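Local structure of putative type VI secretion protein (Escherichia coli, 6SJL) at the interface of chains A and C and the interface of chains A and B. The protein forms the trimeric VgrG spike at the tip of the type VI secretion system, which binds the Tle1 phospholipase effector, presumably for delivery. Coordinates in Å, arbitrary orientation; residue numbers count along the deposited sequence, not the author numbering. Chains: chain A/B, Putative type VI secretion protein; chain C, Putative type VI secretion protein.

Contact 1: the interface of chains A and C. Residues chain A 605-607; chain C 513-514.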
loop_
_atom_site.group_PDB
_atom_site.type_symbol
_atom_site.label_atom_id
_atom_site.label_comp_id
_atom_site.label_asym_id
_atom_site.label_seq_id
_atom_site.Cartn_x
_atom_site.Cartn_y
_atom_site.Cartn_z
ATOM N N GLN A 605 -10.304 -9.773 -3.403
ATOM C CA GLN A 605 -9.896 -9.992 -4.773
ATOM C C GLN A 605 -9.871 -8.674 -5.533
ATOM O O GLN A 605 -10.637 -7.754 -5.249
ATOM C CB GLN A 605 -10.850 -10.962 -5.451
ATOM C CG GLN A 605 -10.221 -11.757 -6.546
ATOM C CD GLN A 605 -11.243 -12.380 -7.448
ATOM O OE1 GLN A 605 -12.116 -11.694 -7.971
ATOM N NE2 GLN A 605 -11.162 -13.692 -7.622
ATOM N N GLY A 606 -8.972 -8.583 -6.497
ATOM C CA GLY A 606 -8.938 -7.430 -7.366
ATOM C C GLY A 606 -10.035 -7.468 -8.407
ATOM O O GLY A 606 -10.694 -8.477 -8.642
ATOM N N ASP A 607 -10.220 -6.334 -9.071
ATOM C CA ASP A 607 -11.259 -6.207 -10.089
ATOM C C ASP A 607 -10.681 -6.676 -11.413
ATOM O O ASP A 607 -10.086 -5.911 -12.163
ATOM C CB ASP A 607 -11.759 -4.775 -10.168
ATOM C CG ASP A 607 -13.112 -4.666 -10.815
ATOM O OD1 ASP A 607 -13.542 -3.533 -11.101
ATOM O OD2 ASP A 607 -13.757 -5.711 -11.023
ATOM N N ARG C 513 -19.324 -6.720 -9.445
ATOM C CA ARG C 513 -19.357 -6.807 -7.998
ATOM C C ARG C 513 -19.661 -5.484 -7.326
ATOM O O ARG C 513 -19.850 -5.464 -6.111
ATOM C CB ARG C 513 -18.032 -7.359 -7.487
ATOM C CG ARG C 513 -17.670 -8.694 -8.095
ATOM C CD ARG C 513 -16.524 -9.355 -7.376
ATOM N NE ARG C 513 -15.279 -8.631 -7.580
ATOM C CZ ARG C 513 -14.610 -8.018 -6.615
ATOM N NH1 ARG C 513 -15.062 -8.052 -5.374
ATOM N NH2 ARG C 513 -13.489 -7.378 -6.891
ATOM N N PHE C 514 -19.725 -4.387 -8.068
ATOM C CA PHE C 514 -19.957 -3.073 -7.484
ATOM C C PHE C 514 -21.148 -2.383 -8.123
ATOM O O PHE C 514 -21.201 -1.155 -8.181
ATOM C CB PHE C 514 -18.721 -2.188 -7.604
ATOM C CG PHE C 514 -17.448 -2.882 -7.264
ATOM C CD1 PHE C 514 -16.459 -3.018 -8.202
ATOM C CD2 PHE C 514 -17.239 -3.390 -6.009
ATOM C CE1 PHE C 514 -15.304 -3.643 -7.899
ATOM C CE2 PHE C 514 -16.073 -4.022 -5.711
ATOM C CZ PHE C 514 -15.111 -4.144 -6.658
#

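Contact 2: the interface of chains A and B. Residues chain A 631-633; chain B 638-640.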
loop_
_atom_site.group_PDB
_atom_site.type_symbol
_atom_site.label_atom_id
_atom_site.label_comp_id
_atom_site.label_asym_id
_atom_site.label_seq_id
_atom_site.Cartn_x
_atom_site.Cartn_y
_atom_site.Cartn_z
ATOM N N PRO A 631 8.810 -0.251 -25.792
ATOM C CA PRO A 631 9.568 -1.464 -25.480
ATOM C C PRO A 631 10.610 -1.297 -24.391
ATOM O O PRO A 631 10.964 -2.293 -23.759
ATOM C CB PRO A 631 10.225 -1.805 -26.818
ATOM C CG PRO A 631 10.143 -0.604 -27.594
ATOM C CD PRO A 631 8.907 0.072 -27.212
ATOM N N ASP A 632 11.118 -0.095 -24.148
ATOM C CA ASP A 632 12.196 0.105 -23.192
ATOM C C ASP A 632 11.810 1.032 -22.048
ATOM O O ASP A 632 12.668 1.666 -21.448
ATOM C CB ASP A 632 13.444 0.614 -23.896
ATOM C CG ASP A 632 14.245 -0.502 -24.506
ATOM O OD1 ASP A 632 14.294 -1.597 -23.922
ATOM O OD2 ASP A 632 14.819 -0.308 -25.586
ATOM N N GLY A 633 10.543 1.101 -21.717
ATOM C CA GLY A 633 10.157 1.800 -20.516
ATOM C C GLY A 633 9.405 3.076 -20.813
ATOM O O GLY A 633 9.525 3.665 -21.885
ATOM N N SER B 638 4.722 -1.571 -20.787
ATOM C CA SER B 638 6.071 -1.705 -21.302
ATOM C C SER B 638 6.636 -2.994 -20.756
ATOM O O SER B 638 6.190 -3.477 -19.723
ATOM C CB SER B 638 6.954 -0.535 -20.896
ATOM O OG SER B 638 8.230 -0.666 -21.460
ATOM N N ALA B 639 7.593 -3.569 -21.470
ATOM C CA ALA B 639 8.268 -4.736 -20.924
ATOM C C ALA B 639 9.236 -4.339 -19.833
ATOM O O ALA B 639 9.534 -5.136 -18.946
ATOM C CB ALA B 639 8.981 -5.492 -22.027
ATOM N N ARG B 640 9.714 -3.116 -19.877
ATOM C CA ARG B 640 10.712 -2.590 -18.980
ATOM C C ARG B 640 10.069 -1.756 -17.890
ATOM O O ARG B 640 8.873 -1.839 -17.641
ATOM C CB ARG B 640 11.714 -1.810 -19.793
ATOM C CG ARG B 640 12.317 -2.647 -20.847
ATOM C CD ARG B 640 13.776 -2.723 -20.648
ATOM N NE ARG B 640 14.384 -3.721 -21.504
ATOM C CZ ARG B 640 15.271 -4.609 -21.082
ATOM N NH1 ARG B 640 15.651 -4.611 -19.815
ATOM N NH2 ARG B 640 15.780 -5.487 -21.928
#

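Contact 3: the interface of chains A and C. Residues chain A 592, 595-596, 605, 608; chain C 257-258, 510.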
loop_
_atom_site.group_PDB
_atom_site.type_symbol
_atom_site.label_atom_id
_atom_site.label_comp_id
_atom_site.label_asym_id
_atom_site.label_seq_id
_atom_site.Cartn_x
_atom_site.Cartn_y
_atom_site.Cartn_z
ATOM N N ARG A 592 -4.818 -12.036 -12.899
ATOM C CA ARG A 592 -5.752 -13.130 -12.670
ATOM C C ARG A 592 -5.153 -14.213 -11.792
ATOM O O ARG A 592 -5.841 -14.769 -10.927
ATOM C CB ARG A 592 -6.196 -13.709 -14.001
ATOM C CG ARG A 592 -7.176 -12.857 -14.719
ATOM C CD ARG A 592 -7.352 -13.314 -16.126
ATOM N NE ARG A 592 -7.924 -14.647 -16.187
ATOM C CZ ARG A 592 -9.133 -14.919 -16.650
ATOM N NH1 ARG A 592 -9.905 -13.954 -17.094
ATOM N NH2 ARG A 592 -9.563 -16.162 -16.665
ATOM N N ALA A 595 -5.382 -12.912 -8.437
ATOM C CA ALA A 595 -6.749 -12.951 -7.938
ATOM C C ALA A 595 -7.093 -14.328 -7.396
ATOM O O ALA A 595 -7.727 -14.452 -6.341
ATOM C CB ALA A 595 -7.718 -12.549 -9.040
ATOM N N LYS A 596 -6.671 -15.377 -8.095
ATOM C CA LYS A 596 -6.831 -16.716 -7.547
ATOM C C LYS A 596 -6.083 -16.857 -6.231
ATOM O O LYS A 596 -6.599 -17.438 -5.271
ATOM C CB LYS A 596 -6.347 -17.766 -8.544
ATOM C CG LYS A 596 -6.963 -17.668 -9.910
ATOM C CD LYS A 596 -8.459 -17.412 -9.852
ATOM C CE LYS A 596 -9.147 -17.878 -11.117
ATOM N NZ LYS A 596 -10.613 -17.984 -10.931
ATOM N N GLN A 605 -10.304 -9.773 -3.403
ATOM C CA GLN A 605 -9.896 -9.992 -4.773
ATOM C C GLN A 605 -9.871 -8.674 -5.533
ATOM O O GLN A 605 -10.637 -7.754 -5.249
ATOM C CB GLN A 605 -10.850 -10.962 -5.451
ATOM C CG GLN A 605 -10.221 -11.757 -6.546
ATOM C CD GLN A 605 -11.243 -12.380 -7.448
ATOM O OE1 GLN A 605 -12.116 -11.694 -7.971
ATOM N NE2 GLN A 605 -11.162 -13.692 -7.622
ATOM N N ILE A 608 -10.850 -7.965 -11.693
ATOM C CA ILE A 608 -10.409 -8.536 -12.953
ATOM C C ILE A 608 -11.384 -8.192 -14.062
ATOM O O ILE A 608 -11.003 -8.118 -15.226
ATOM C CB ILE A 608 -10.241 -10.056 -12.792
ATOM C CG1 ILE A 608 -9.098 -10.368 -11.836
ATOM C CG2 ILE A 608 -9.996 -10.729 -14.111
ATOM C CD1 ILE A 608 -7.886 -9.582 -12.099
ATOM N N PHE C 257 -16.086 -16.460 -14.049
ATOM C CA PHE C 257 -14.750 -16.301 -13.492
ATOM C C PHE C 257 -14.784 -16.287 -11.970
ATOM O O PHE C 257 -13.884 -16.818 -11.311
ATOM C CB PHE C 257 -14.129 -15.018 -14.033
ATOM C CG PHE C 257 -12.921 -14.561 -13.279
ATOM C CD1 PHE C 257 -11.680 -15.066 -13.567
ATOM C CD2 PHE C 257 -13.032 -13.629 -12.277
ATOM C CE1 PHE C 257 -10.590 -14.650 -12.883
ATOM C CE2 PHE C 257 -11.942 -13.222 -11.590
ATOM C CZ PHE C 257 -10.719 -13.738 -11.888
ATOM N N ASP C 258 -15.828 -15.704 -11.398
ATOM C CA ASP C 258 -15.839 -15.395 -9.978
ATOM C C ASP C 258 -16.170 -16.596 -9.111
ATOM O O ASP C 258 -15.825 -16.605 -7.928
ATOM C CB ASP C 258 -16.829 -14.265 -9.720
ATOM C CG ASP C 258 -16.308 -12.932 -10.180
ATOM O OD1 ASP C 258 -15.105 -12.678 -9.999
ATOM O OD2 ASP C 258 -17.075 -12.146 -10.761
ATOM N N PHE C 510 -18.227 -12.344 -16.127
ATOM C CA PHE C 510 -17.679 -11.584 -15.016
ATOM C C PHE C 510 -18.822 -10.852 -14.336
ATOM O O PHE C 510 -19.478 -10.017 -14.953
ATOM C CB PHE C 510 -16.620 -10.598 -15.500
ATOM C CG PHE C 510 -15.389 -11.251 -16.025
ATOM C CD1 PHE C 510 -15.332 -11.691 -17.319
ATOM C CD2 PHE C 510 -14.292 -11.426 -15.230
ATOM C CE1 PHE C 510 -14.226 -12.295 -17.792
ATOM C CE2 PHE C 510 -13.183 -12.023 -15.717
ATOM C CZ PHE C 510 -13.157 -12.466 -16.991
#

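Contact 4: the interface of chains A and C. Residues chain A 608-609, 612-613; chain C 501, 510-512.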
loop_
_atom_site.group_PDB
_atom_site.type_symbol
_atom_site.label_atom_id
_atom_site.label_comp_id
_atom_site.label_asym_id
_atom_site.label_seq_id
_atom_site.Cartn_x
_atom_site.Cartn_y
_atom_site.Cartn_z
ATOM N N ILE A 608 -10.850 -7.965 -11.693
ATOM C CA ILE A 608 -10.409 -8.536 -12.953
ATOM C C ILE A 608 -11.384 -8.192 -14.062
ATOM O O ILE A 608 -11.003 -8.118 -15.226
ATOM C CB ILE A 608 -10.241 -10.056 -12.792
ATOM C CG1 ILE A 608 -9.098 -10.368 -11.836
ATOM C CG2 ILE A 608 -9.996 -10.729 -14.111
ATOM C CD1 ILE A 608 -7.886 -9.582 -12.099
ATOM N N SER A 609 -12.648 -7.961 -13.721
ATOM C CA SER A 609 -13.669 -7.699 -14.724
ATOM C C SER A 609 -13.322 -6.483 -15.556
ATOM O O SER A 609 -13.410 -6.509 -16.787
ATOM C CB SER A 609 -15.014 -7.507 -14.038
ATOM O OG SER A 609 -16.077 -7.497 -14.963
ATOM N N GLN A 612 -10.025 -7.118 -17.519
ATOM C CA GLN A 612 -10.384 -7.952 -18.654
ATOM C C GLN A 612 -11.040 -7.123 -19.742
ATOM O O GLN A 612 -10.727 -7.264 -20.927
ATOM C CB GLN A 612 -11.342 -9.038 -18.180
ATOM C CG GLN A 612 -11.622 -10.128 -19.151
ATOM C CD GLN A 612 -10.570 -11.164 -19.139
ATOM O OE1 GLN A 612 -10.062 -11.512 -18.095
ATOM N NE2 GLN A 612 -10.244 -11.690 -20.291
ATOM N N ARG A 613 -11.962 -6.251 -19.348
ATOM C CA ARG A 613 -12.648 -5.395 -20.298
ATOM C C ARG A 613 -11.709 -4.377 -20.926
ATOM O O ARG A 613 -11.896 -3.983 -22.077
ATOM C CB ARG A 613 -13.797 -4.705 -19.584
ATOM C CG ARG A 613 -14.767 -4.013 -20.470
ATOM C CD ARG A 613 -15.779 -3.303 -19.637
ATOM N NE ARG A 613 -16.233 -4.160 -18.552
ATOM C CZ ARG A 613 -16.210 -3.838 -17.266
ATOM N NH1 ARG A 613 -15.774 -2.657 -16.876
ATOM N NH2 ARG A 613 -16.635 -4.700 -16.371
ATOM N N TRP C 501 -20.646 -8.972 -17.216
ATOM C CA TRP C 501 -19.946 -8.634 -18.438
ATOM C C TRP C 501 -19.353 -9.925 -18.959
ATOM O O TRP C 501 -18.673 -10.635 -18.222
ATOM C CB TRP C 501 -18.864 -7.576 -18.209
ATOM C CG TRP C 501 -18.116 -7.282 -19.449
ATOM C CD1 TRP C 501 -18.523 -6.511 -20.468
ATOM C CD2 TRP C 501 -16.839 -7.791 -19.817
ATOM N NE1 TRP C 501 -17.592 -6.499 -21.459
ATOM C CE2 TRP C 501 -16.541 -7.282 -21.077
ATOM C CE3 TRP C 501 -15.915 -8.625 -19.197
ATOM C CZ2 TRP C 501 -15.371 -7.574 -21.730
ATOM C CZ3 TRP C 501 -14.769 -8.915 -19.847
ATOM C CH2 TRP C 501 -14.496 -8.392 -21.096
ATOM N N PHE C 510 -18.227 -12.344 -16.127
ATOM C CA PHE C 510 -17.679 -11.584 -15.016
ATOM C C PHE C 510 -18.822 -10.852 -14.336
ATOM O O PHE C 510 -19.478 -10.017 -14.953
ATOM C CB PHE C 510 -16.620 -10.598 -15.500
ATOM C CG PHE C 510 -15.389 -11.251 -16.025
ATOM C CD1 PHE C 510 -15.332 -11.691 -17.319
ATOM C CD2 PHE C 510 -14.292 -11.426 -15.230
ATOM C CE1 PHE C 510 -14.226 -12.295 -17.792
ATOM C CE2 PHE C 510 -13.183 -12.023 -15.717
ATOM C CZ PHE C 510 -13.157 -12.466 -16.991
ATOM N N ILE C 511 -19.054 -11.161 -13.084
ATOM C CA ILE C 511 -20.097 -10.502 -12.316
ATOM C C ILE C 511 -19.636 -9.107 -11.934
ATOM O O ILE C 511 -18.498 -8.907 -11.500
ATOM C CB ILE C 511 -20.444 -11.334 -11.073
ATOM C CG1 ILE C 511 -21.023 -12.677 -11.480
ATOM C CG2 ILE C 511 -21.397 -10.601 -10.191
ATOM C CD1 ILE C 511 -21.276 -13.569 -10.331
ATOM N N HIS C 512 -20.515 -8.134 -12.106
ATOM C CA HIS C 512 -20.263 -6.767 -11.673
ATOM C C HIS C 512 -20.436 -6.711 -10.168
ATOM O O HIS C 512 -21.554 -6.650 -9.665
ATOM C CB HIS C 512 -21.212 -5.802 -12.360
ATOM C CG HIS C 512 -20.861 -5.531 -13.779
ATOM N ND1 HIS C 512 -21.748 -4.967 -14.662
ATOM C CD2 HIS C 512 -19.726 -5.754 -14.474
ATOM C CE1 HIS C 512 -21.169 -4.841 -15.838
ATOM N NE2 HIS C 512 -19.943 -5.316 -15.752
#

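Contact 1: the interface of chains A and C
The connection between VgrG helices 578-600 and 608-618 meets a loop that follows strand 509-511 of Tle1, and C:Arg513 and C:Phe514 make the contact from the effector side. The guanidinium NH2 of C:Arg513 donates to the backbone carbonyl O of A:Gln605 at 3.3 Å, a weak hydrogen bond because the angle at the hydrogen is only 123°. The same NH2 lies 3.5 Å from the carbonyl O of A:Gly606, so this terminal nitrogen faces two successive carbonyls of the VgrG loop. A bend at the CG-CD bond (chi3 -68°) turns the guanidinium away from the line of its aliphatic chain and toward them. Within Tle1, CZ of C:Phe514 sits 3.5 Å above the guanidinium plane, displaced toward its rim, while CB of C:Arg513 stands over the centre of the phenyl ring; this mutual packing should limit how freely both groups turn. A:Asp607 approaches the ring rather than the arginine. Its carboxylate plane is 81° from that of the phenyl group, and the two side chains run antiparallel alongside one another. The charged atoms do not touch: OD2 of A:Asp607 is 4.5 Å from NH2 of C:Arg513, so any attraction would be a longer-range one. At the edge of the C:Phe514 ring, and in its plane, carboxylate oxygen OD1 of A:Asp607 lies 3.7 Å from CE1.

Contact 2: the interface of chains A and B
The aliphatic stem of B:Arg640 lies against the backbone of A:Asp632 and A:Gly633, and this forms the apolar centre of the patch. CG of B:Arg640 is 3.6 Å from CA of A:Asp632, and CB of the same arginine is 4.0 Å from CA of A:Gly633. The latter carbon also meets CB of B:Ser638 at 4.0 Å. Further out, the arginine chain bends at its CB-CG bond (chi2 -120°) and then runs parallel to the A:Asp632 side chain. This arrangement brings NE to OD1 of the carboxylate at 3.2 Å, forming a salt bridge. Its hydrogen-bond component is weak, with 120° at the hydrogen, and the carboxylate and guanidinium planes are 46° apart, so the groups do not meet as a flat, two-pronged pair. On another part of the rim, the hydroxyl OG of B:Ser638 accepts weakly from the backbone N of A:Gly633 at 2.9 Å. It also accepts from the N of B:Arg640 within its own chain at 3.3 Å, linking the subunit contact to the turn that carries the arginine. Residues 631-633 connect strands 626-630 and 634-638 of chain A, while B:Ala639 and B:Arg640 follow strand 634-638 of chain B. The patch thus joins strand connections of neighbouring subunits, and so probably adds to the cohesion of the intertwined trimeric beta-helix of the spike.

Contact 3: the interface of chains A and C
C:Phe257 inserts its ring between VgrG helix 578-600 and the start of helix 608-618, and it has the largest hidden area of the residues in this patch, 106 Å². Its CZ lies 3.7 Å from CG1 of A:Ile608, and the CG2 methyl of that isoleucine sits above one ring face, offset toward the rim. The two side chains cross at about a right angle. With CG anti to the backbone N (chi1 165°), the phenyl group is directed away from its own chain and into the VgrG surface. The same A:Ile608 methyl, CG2, also reaches CE2 of C:Phe510 at 3.8 Å, so one branch bridges two effector rings.

Around this centre are the long polar chains. CD1 of C:Phe257 stands over a guanidinium face of A:Arg592, near its rim, but the planes are 55° apart, which argues against a parallel stack. Methylene CE of A:Lys596 meets CE1 of C:Phe257 at 4.0 Å, and its amine NZ lies 3.5 Å from the carbonyl O of that phenylalanine, a proximity rather than an assigned bond. A:Gln605 brings its side-chain amide toward another carbon of the ring, with OE1 3.9 Å from CE2 of C:Phe257. At the outer margin, guanidinium NH1 of A:Arg592 approaches C:Phe510 at the edge and in the ring plane, 3.6 Å from CZ.

Contact 4: the interface of chains A and C
Ring-face contacts join A:Arg613, on VgrG helix 608-618, to C:Trp501, on Tle1 strand 500-502. NE lies over the five-membered ring, 3.7 Å from its centroid, in a cation-pi arrangement, and CB makes a CH-pi contact above the six-membered ring. The indole therefore supports both the stem and the charged end. A bend at chi3 (-44°) sets the guanidinium almost upright on the indole, with 82° between the planes, so an edge rather than a face is turned toward CG of C:Trp501. Carbonyl O of A:Ser609, one helical turn earlier, lies over a guanidinium face.

Apolar packing centres on A:Gln612. Its CG is 3.4 Å from CZ3 of C:Trp501 and 3.5 Å from CZ of C:Phe510, so this methylene touches both aromatic groups, which meet it from directions about a right angle apart. A:Ser609 has 60 Å² of its surface hidden by Tle1, and its CB contacts CB of C:Phe510 at 3.8 Å.

Polar proximity without an assigned bond occurs at C:His512. Its imidazole is turned 89° from the guanidinium of A:Arg613, and NE2 of the imidazole lies 3.4 Å from guanidinium NH2.

Contacts 1, 3 and 4 form one continuous docking surface, each pair having C-alpha centres about 8 Å apart. A:Gln605 is shared by contacts 1 and 3, and A:Ile608 and C:Phe510 by contacts 3 and 4. VgrG contributes helices 578-600 and 608-618 with their connection; Tle1 contributes the segment around strand 509-511, together with C:Phe257, C:Asp258 and C:Trp501 from elsewhere in the chain. Contact 2 lies within the beta-helical shaft; its C-alpha centre is about 28, 26 and 27 Å from those of contacts 1, 3 and 4. In these patches, effector docking and subunit contact involve different VgrG segments, so the two may be largely separate here.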